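Local coordinates for uncharacterized protein (Chaetomium thermophilum, PDB 3LPZ) that probably acts in the Get pathway of tail-anchored protein biogenesis, as an alpha-solenoid protein that binds Get5, at residues Y210-L224 and E235-S249. Residues are numbered along the deposited sequence; the frame is centred on the assembly and turned at random.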
loop_
_atom_site.group_PDB
_atom_site.type_symbol
_atom_site.label_atom_id
_atom_site.label_comp_id
_atom_site.label_asym_id
_atom_site.label_seq_id
_atom_site.Cartn_x
_atom_site.Cartn_y
_atom_site.Cartn_z
ATOM N N TYR A 210 -8.077 -12.285 -3.127
ATOM C CA TYR A 210 -9.304 -13.041 -2.949
ATOM C C TYR A 210 -9.024 -14.533 -2.665
ATOM O O TYR A 210 -9.578 -15.135 -1.737
ATOM C CB TYR A 210 -10.143 -12.898 -4.208
ATOM C CG TYR A 210 -11.273 -13.883 -4.277
ATOM C CD1 TYR A 210 -12.461 -13.655 -3.578
ATOM C CD2 TYR A 210 -11.148 -15.062 -5.038
ATOM C CE1 TYR A 210 -13.500 -14.579 -3.620
ATOM C CE2 TYR A 210 -12.195 -15.984 -5.089
ATOM C CZ TYR A 210 -13.366 -15.727 -4.377
ATOM O OH TYR A 210 -14.401 -16.643 -4.438
ATOM N N ARG A 211 -8.132 -15.125 -3.444
ATOM C CA ARG A 211 -7.847 -16.544 -3.258
ATOM C C ARG A 211 -7.193 -16.783 -1.887
ATOM O O ARG A 211 -7.589 -17.687 -1.153
ATOM C CB ARG A 211 -6.970 -17.062 -4.400
ATOM C CG ARG A 211 -7.724 -17.045 -5.745
ATOM C CD ARG A 211 -6.987 -17.838 -6.805
ATOM N NE ARG A 211 -5.935 -17.073 -7.443
ATOM C CZ ARG A 211 -6.010 -16.606 -8.693
ATOM N NH1 ARG A 211 -7.095 -16.817 -9.447
ATOM N NH2 ARG A 211 -4.993 -15.934 -9.200
ATOM N N ILE A 212 -6.217 -15.965 -1.534
ATOM C CA ILE A 212 -5.561 -16.108 -0.218
ATOM C C ILE A 212 -6.538 -15.928 0.939
ATOM O O ILE A 212 -6.547 -16.746 1.894
ATOM C CB ILE A 212 -4.337 -15.167 -0.069
ATOM C CG1 ILE A 212 -3.231 -15.517 -1.098
ATOM C CG2 ILE A 212 -3.795 -15.144 1.381
ATOM C CD1 ILE A 212 -2.527 -16.923 -0.935
ATOM N N PHE A 213 -7.360 -14.882 0.881
ATOM C CA PHE A 213 -8.247 -14.589 2.013
ATOM C C PHE A 213 -9.262 -15.746 2.171
ATOM O O PHE A 213 -9.488 -16.250 3.283
ATOM C CB PHE A 213 -8.996 -13.262 1.792
ATOM C CG PHE A 213 -9.876 -12.871 2.930
ATOM C CD1 PHE A 213 -11.173 -13.389 3.046
ATOM C CD2 PHE A 213 -9.413 -11.970 3.907
ATOM C CE1 PHE A 213 -12.008 -13.015 4.134
ATOM C CE2 PHE A 213 -10.225 -11.597 4.980
ATOM C CZ PHE A 213 -11.525 -12.125 5.104
ATOM N N THR A 214 -9.901 -16.125 1.065
ATOM C CA THR A 214 -10.882 -17.199 1.124
ATOM C C THR A 214 -10.281 -18.573 1.459
ATOM O O THR A 214 -10.948 -19.355 2.111
ATOM C CB THR A 214 -11.794 -17.259 -0.126
ATOM O OG1 THR A 214 -11.010 -17.509 -1.310
ATOM C CG2 THR A 214 -12.585 -15.940 -0.253
ATOM N N SER A 215 -9.040 -18.857 1.033
ATOM C CA SER A 215 -8.381 -20.102 1.482
ATOM C C SER A 215 -8.170 -20.074 2.987
ATOM O O SER A 215 -8.339 -21.090 3.630
ATOM C CB SER A 215 -7.025 -20.331 0.813
ATOM O OG SER A 215 -7.270 -20.477 -0.559
ATOM N N ALA A 216 -7.796 -18.908 3.527
ATOM C CA ALA A 216 -7.565 -18.769 4.967
ATOM C C ALA A 216 -8.880 -19.002 5.720
ATOM O O ALA A 216 -8.925 -19.725 6.732
ATOM C CB ALA A 216 -6.956 -17.358 5.303
ATOM N N LEU A 217 -9.951 -18.394 5.214
ATOM C CA LEU A 217 -11.269 -18.541 5.815
ATOM C C LEU A 217 -11.681 -20.022 5.908
ATOM O O LEU A 217 -12.154 -20.478 6.951
ATOM C CB LEU A 217 -12.310 -17.729 5.023
ATOM C CG LEU A 217 -13.731 -17.736 5.560
ATOM C CD1 LEU A 217 -13.813 -17.042 6.920
ATOM C CD2 LEU A 217 -14.653 -17.018 4.555
ATOM N N VAL A 218 -11.526 -20.757 4.812
ATOM C CA VAL A 218 -11.846 -22.193 4.790
ATOM C C VAL A 218 -10.964 -23.013 5.733
ATOM O O VAL A 218 -11.465 -23.839 6.506
ATOM C CB VAL A 218 -11.726 -22.782 3.348
ATOM C CG1 VAL A 218 -11.763 -24.336 3.346
ATOM C CG2 VAL A 218 -12.810 -22.198 2.463
ATOM N N GLU A 219 -9.656 -22.791 5.686
ATOM C CA GLU A 219 -8.774 -23.632 6.485
ATOM C C GLU A 219 -8.963 -23.381 7.991
ATOM O O GLU A 219 -8.790 -24.308 8.790
ATOM C CB GLU A 219 -7.304 -23.539 6.009
ATOM C CG GLU A 219 -6.395 -22.701 6.854
ATOM C CD GLU A 219 -6.043 -23.367 8.161
ATOM O OE1 GLU A 219 -5.849 -24.613 8.161
ATOM O OE2 GLU A 219 -5.983 -22.648 9.193
ATOM N N ASP A 220 -9.389 -22.169 8.354
ATOM C CA ASP A 220 -9.636 -21.767 9.733
ATOM C C ASP A 220 -11.054 -22.131 10.210
ATOM O O ASP A 220 -11.339 -22.103 11.403
ATOM C CB ASP A 220 -9.438 -20.251 9.824
ATOM C CG ASP A 220 -9.354 -19.751 11.232
ATOM O OD1 ASP A 220 -8.640 -20.381 12.027
ATOM O OD2 ASP A 220 -9.990 -18.710 11.526
ATOM N N ASN A 221 -11.948 -22.432 9.263
ATOM C CA ASN A 221 -13.340 -22.711 9.575
ATOM C C ASN A 221 -13.790 -23.934 8.773
ATOM O O ASN A 221 -14.506 -23.810 7.793
ATOM C CB ASN A 221 -14.221 -21.507 9.218
ATOM C CG ASN A 221 -13.837 -20.260 9.987
ATOM O OD1 ASN A 221 -14.359 -20.028 11.071
ATOM N ND2 ASN A 221 -12.904 -19.463 9.446
ATOM N N LYS A 222 -13.328 -25.104 9.166
ATOM C CA LYS A 222 -13.560 -26.308 8.363
ATOM C C LYS A 222 -15.021 -26.701 8.294
ATOM O O LYS A 222 -15.416 -27.404 7.366
ATOM C CB LYS A 222 -12.673 -27.473 8.820
ATOM C CG LYS A 222 -11.221 -27.280 8.318
ATOM C CD LYS A 222 -10.242 -28.206 8.992
ATOM C CE LYS A 222 -8.826 -27.954 8.455
ATOM N NZ LYS A 222 -7.941 -29.033 8.949
ATOM N N GLY A 223 -15.828 -26.192 9.217
ATOM C CA GLY A 223 -17.280 -26.443 9.195
ATOM C C GLY A 223 -18.082 -25.540 8.249
ATOM O O GLY A 223 -19.258 -25.821 7.968
ATOM N N LEU A 224 -17.447 -24.469 7.750
ATOM C CA LEU A 224 -18.137 -23.444 6.985
ATOM C C LEU A 224 -18.481 -23.938 5.572
ATOM O O LEU A 224 -17.577 -24.262 4.793
ATOM C CB LEU A 224 -17.268 -22.159 6.907
ATOM C CG LEU A 224 -17.823 -20.954 6.111
ATOM C CD1 LEU A 224 -19.039 -20.355 6.813
ATOM C CD2 LEU A 224 -16.764 -19.870 5.953
ATOM N N GLU A 235 -9.359 -20.679 -8.246
ATOM C CA GLU A 235 -10.317 -20.972 -7.176
ATOM C C GLU A 235 -11.435 -19.922 -7.096
ATOM O O GLU A 235 -11.180 -18.745 -6.880
ATOM C CB GLU A 235 -9.573 -21.043 -5.831
ATOM C CG GLU A 235 -8.370 -21.993 -5.810
ATOM C CD GLU A 235 -7.094 -21.315 -5.308
ATOM O OE1 GLU A 235 -6.937 -21.114 -4.070
ATOM O OE2 GLU A 235 -6.240 -20.987 -6.163
ATOM N N LEU A 236 -12.666 -20.346 -7.316
ATOM C CA LEU A 236 -13.798 -19.465 -7.135
ATOM C C LEU A 236 -14.741 -20.090 -6.117
ATOM O O LEU A 236 -15.378 -21.113 -6.412
ATOM C CB LEU A 236 -14.531 -19.212 -8.448
ATOM C CG LEU A 236 -15.509 -18.057 -8.220
ATOM C CD1 LEU A 236 -14.823 -16.701 -8.497
ATOM C CD2 LEU A 236 -16.802 -18.229 -9.028
ATOM N N ARG A 237 -14.829 -19.471 -4.936
ATOM C CA ARG A 237 -15.557 -20.054 -3.814
ATOM C C ARG A 237 -16.870 -19.333 -3.529
ATOM O O ARG A 237 -16.941 -18.085 -3.513
ATOM C CB ARG A 237 -14.682 -20.151 -2.553
ATOM C CG ARG A 237 -13.373 -20.914 -2.780
ATOM C CD ARG A 237 -12.518 -20.915 -1.544
ATOM N NE ARG A 237 -11.370 -21.803 -1.703
ATOM C CZ ARG A 237 -10.144 -21.393 -2.012
ATOM N NH1 ARG A 237 -9.870 -20.094 -2.178
ATOM N NH2 ARG A 237 -9.189 -22.294 -2.157
ATOM N N ILE A 238 -17.906 -20.137 -3.319
ATOM C CA ILE A 238 -19.213 -19.661 -2.920
ATOM C C ILE A 238 -19.478 -20.111 -1.483
ATOM O O ILE A 238 -19.315 -21.291 -1.142
ATOM C CB ILE A 238 -20.307 -20.218 -3.887
ATOM C CG1 ILE A 238 -20.052 -19.673 -5.299
ATOM C CG2 ILE A 238 -21.751 -19.938 -3.358
ATOM C CD1 ILE A 238 -20.212 -18.069 -5.448
ATOM N N PHE A 239 -19.886 -19.156 -0.651
ATOM C CA PHE A 239 -20.235 -19.409 0.749
ATOM C C PHE A 239 -21.696 -19.068 0.965
ATOM O O PHE A 239 -22.031 -17.891 1.097
ATOM C CB PHE A 239 -19.384 -18.518 1.669
ATOM C CG PHE A 239 -17.920 -18.779 1.560
ATOM C CD1 PHE A 239 -17.317 -19.782 2.335
ATOM C CD2 PHE A 239 -17.133 -18.044 0.679
ATOM C CE1 PHE A 239 -15.962 -20.047 2.225
ATOM C CE2 PHE A 239 -15.742 -18.316 0.556
ATOM C CZ PHE A 239 -15.164 -19.298 1.334
ATOM N N PRO A 240 -22.567 -20.083 1.057
ATOM C CA PRO A 240 -24.004 -19.802 1.206
ATOM C C PRO A 240 -24.333 -18.897 2.375
ATOM O O PRO A 240 -25.285 -18.121 2.278
ATOM C CB PRO A 240 -24.616 -21.191 1.400
ATOM C CG PRO A 240 -23.677 -22.090 0.621
ATOM C CD PRO A 240 -22.301 -21.532 0.975
ATOM N N SER A 241 -23.558 -18.946 3.458
ATOM C CA SER A 241 -23.884 -18.116 4.625
ATOM C C SER A 241 -23.304 -16.712 4.552
ATOM O O SER A 241 -23.507 -15.922 5.470
ATOM C CB SER A 241 -23.388 -18.774 5.908
ATOM O OG SER A 241 -21.973 -18.841 5.866
ATOM N N LEU A 242 -22.556 -16.398 3.490
ATOM C CA LEU A 242 -21.880 -15.095 3.400
ATOM C C LEU A 242 -22.181 -14.451 2.032
ATOM O O LEU A 242 -21.317 -14.399 1.154
ATOM C CB LEU A 242 -20.377 -15.253 3.650
ATOM C CG LEU A 242 -19.936 -15.758 5.043
ATOM C CD1 LEU A 242 -18.460 -16.165 5.048
ATOM C CD2 LEU A 242 -20.210 -14.722 6.148
ATOM N N PRO A 243 -23.428 -13.980 1.842
ATOM C CA PRO A 243 -23.838 -13.427 0.530
ATOM C C PRO A 243 -22.911 -12.340 -0.072
ATOM O O PRO A 243 -22.742 -12.292 -1.291
ATOM C CB PRO A 243 -25.228 -12.830 0.798
ATOM C CG PRO A 243 -25.533 -13.029 2.246
ATOM C CD PRO A 243 -24.544 -14.023 2.807
ATOM N N LEU A 244 -22.363 -11.443 0.744
ATOM C CA LEU A 244 -21.525 -10.375 0.192
ATOM C C LEU A 244 -20.172 -10.886 -0.273
ATOM O O LEU A 244 -19.502 -10.262 -1.097
ATOM C CB LEU A 244 -21.295 -9.256 1.211
ATOM C CG LEU A 244 -22.437 -8.244 1.357
ATOM C CD1 LEU A 244 -21.998 -7.156 2.357
ATOM C CD2 LEU A 244 -22.865 -7.663 0.008
ATOM N N LEU A 245 -19.727 -11.996 0.289
ATOM C CA LEU A 245 -18.507 -12.609 -0.230
ATOM C C LEU A 245 -18.803 -13.192 -1.635
ATOM O O LEU A 245 -17.955 -13.167 -2.553
ATOM C CB LEU A 245 -18.023 -13.684 0.733
ATOM C CG LEU A 245 -16.574 -13.554 1.184
ATOM C CD1 LEU A 245 -16.170 -14.669 2.182
ATOM C CD2 LEU A 245 -15.648 -13.542 -0.029
ATOM N N ASN A 246 -20.009 -13.720 -1.792
ATOM C CA ASN A 246 -20.459 -14.198 -3.099
ATOM C C ASN A 246 -20.570 -13.077 -4.105
ATOM O O ASN A 246 -20.172 -13.238 -5.247
ATOM C CB ASN A 246 -21.789 -14.943 -2.959
ATOM C CG ASN A 246 -21.660 -16.125 -2.027
ATOM O OD1 ASN A 246 -20.570 -16.693 -1.905
ATOM N ND2 ASN A 246 -22.749 -16.491 -1.357
ATOM N N PHE A 247 -21.060 -11.921 -3.660
ATOM C CA PHE A 247 -21.045 -10.724 -4.478
ATOM C C PHE A 247 -19.630 -10.390 -4.977
ATOM O O PHE A 247 -19.416 -10.132 -6.174
ATOM C CB PHE A 247 -21.578 -9.539 -3.664
ATOM C CG PHE A 247 -21.437 -8.226 -4.364
ATOM C CD1 PHE A 247 -22.352 -7.845 -5.346
ATOM C CD2 PHE A 247 -20.388 -7.364 -4.044
ATOM C CE1 PHE A 247 -22.234 -6.596 -6.002
ATOM C CE2 PHE A 247 -20.247 -6.132 -4.699
ATOM C CZ PHE A 247 -21.176 -5.747 -5.680
ATOM N N ILE A 248 -18.674 -10.373 -4.052
ATOM C CA ILE A 248 -17.268 -10.159 -4.402
ATOM C C ILE A 248 -16.737 -11.207 -5.401
ATOM O O ILE A 248 -16.115 -10.830 -6.397
ATOM C CB ILE A 248 -16.354 -10.129 -3.154
ATOM C CG1 ILE A 248 -16.702 -8.935 -2.252
ATOM C CG2 ILE A 248 -14.860 -10.134 -3.574
ATOM C CD1 ILE A 248 -16.098 -9.089 -0.822
ATOM N N SER A 249 -16.975 -12.496 -5.137
ATOM C CA SER A 249 -16.536 -13.556 -6.070
ATOM C C SER A 249 -17.092 -13.348 -7.469
ATOM O O SER A 249 -16.360 -13.476 -8.423
ATOM C CB SER A 249 -16.961 -14.957 -5.614
ATOM O OG SER A 249 -16.503 -15.233 -4.316
HETATM O O HOH W 1 -10.073 -16.435 -8.459
#
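Tyr210 sends its ring across to strand 237-238 and Ser249 because CG stands anti to the backbone N (chi1 166°). Arg237 reaches back to helix 203-220 on a chain extended from CG to NE. Tyr210 OH accepts a hydrogen bond from Arg237 N (2.9 Å). Tyr210 OH also shares a short one with Ser249 OG (2.5 Å), and either oxygen may be the donor. Glu235 O lies at the ring edge, in plane, 3.4 Å from Tyr210 CE2. The tyrosine thus ties the strand and the following helix to one point.

Arg237 NH1 donates to Thr214 OG1 (3.0 Å), which lies 16° out of the guanidinium plane. Thr214 OG1 itself donates to Tyr210 O, so its acceptor side is turned to the arginine. Arg237 NH2 forms a salt bridge with Glu235 OE1, on the anti lone pair. Glu235 CB and Ser215 CA lie over opposite faces of the guanidinium. With an alanine at Arg237, Glu235 OE1 would probably lose its salt-bridge partner, keeping the looser charge of Arg211 nearby, and Thr214 OG1 this donor.

Toward the C-terminal end of helix 203-220 the contact turns apolar. Leu217 CD2 makes a CH-pi contact over one face of Phe239, 4.2 Å from the ring centroid. Val218 CG2 meets the ring edge in plane, and Leu224 CD2 touches Phe239 CD1 (3.7 Å). Leu217 also meets Leu242 and Leu245 tip to tip.

The short helix segments run roughly antiparallel, at 150°, their axes 12.2 Å apart at closest approach. Strand 237-238 packs along helix 203-220, in a two-stranded antiparallel hairpin linking helices 203-220 and 243-256 of the alpha-solenoid.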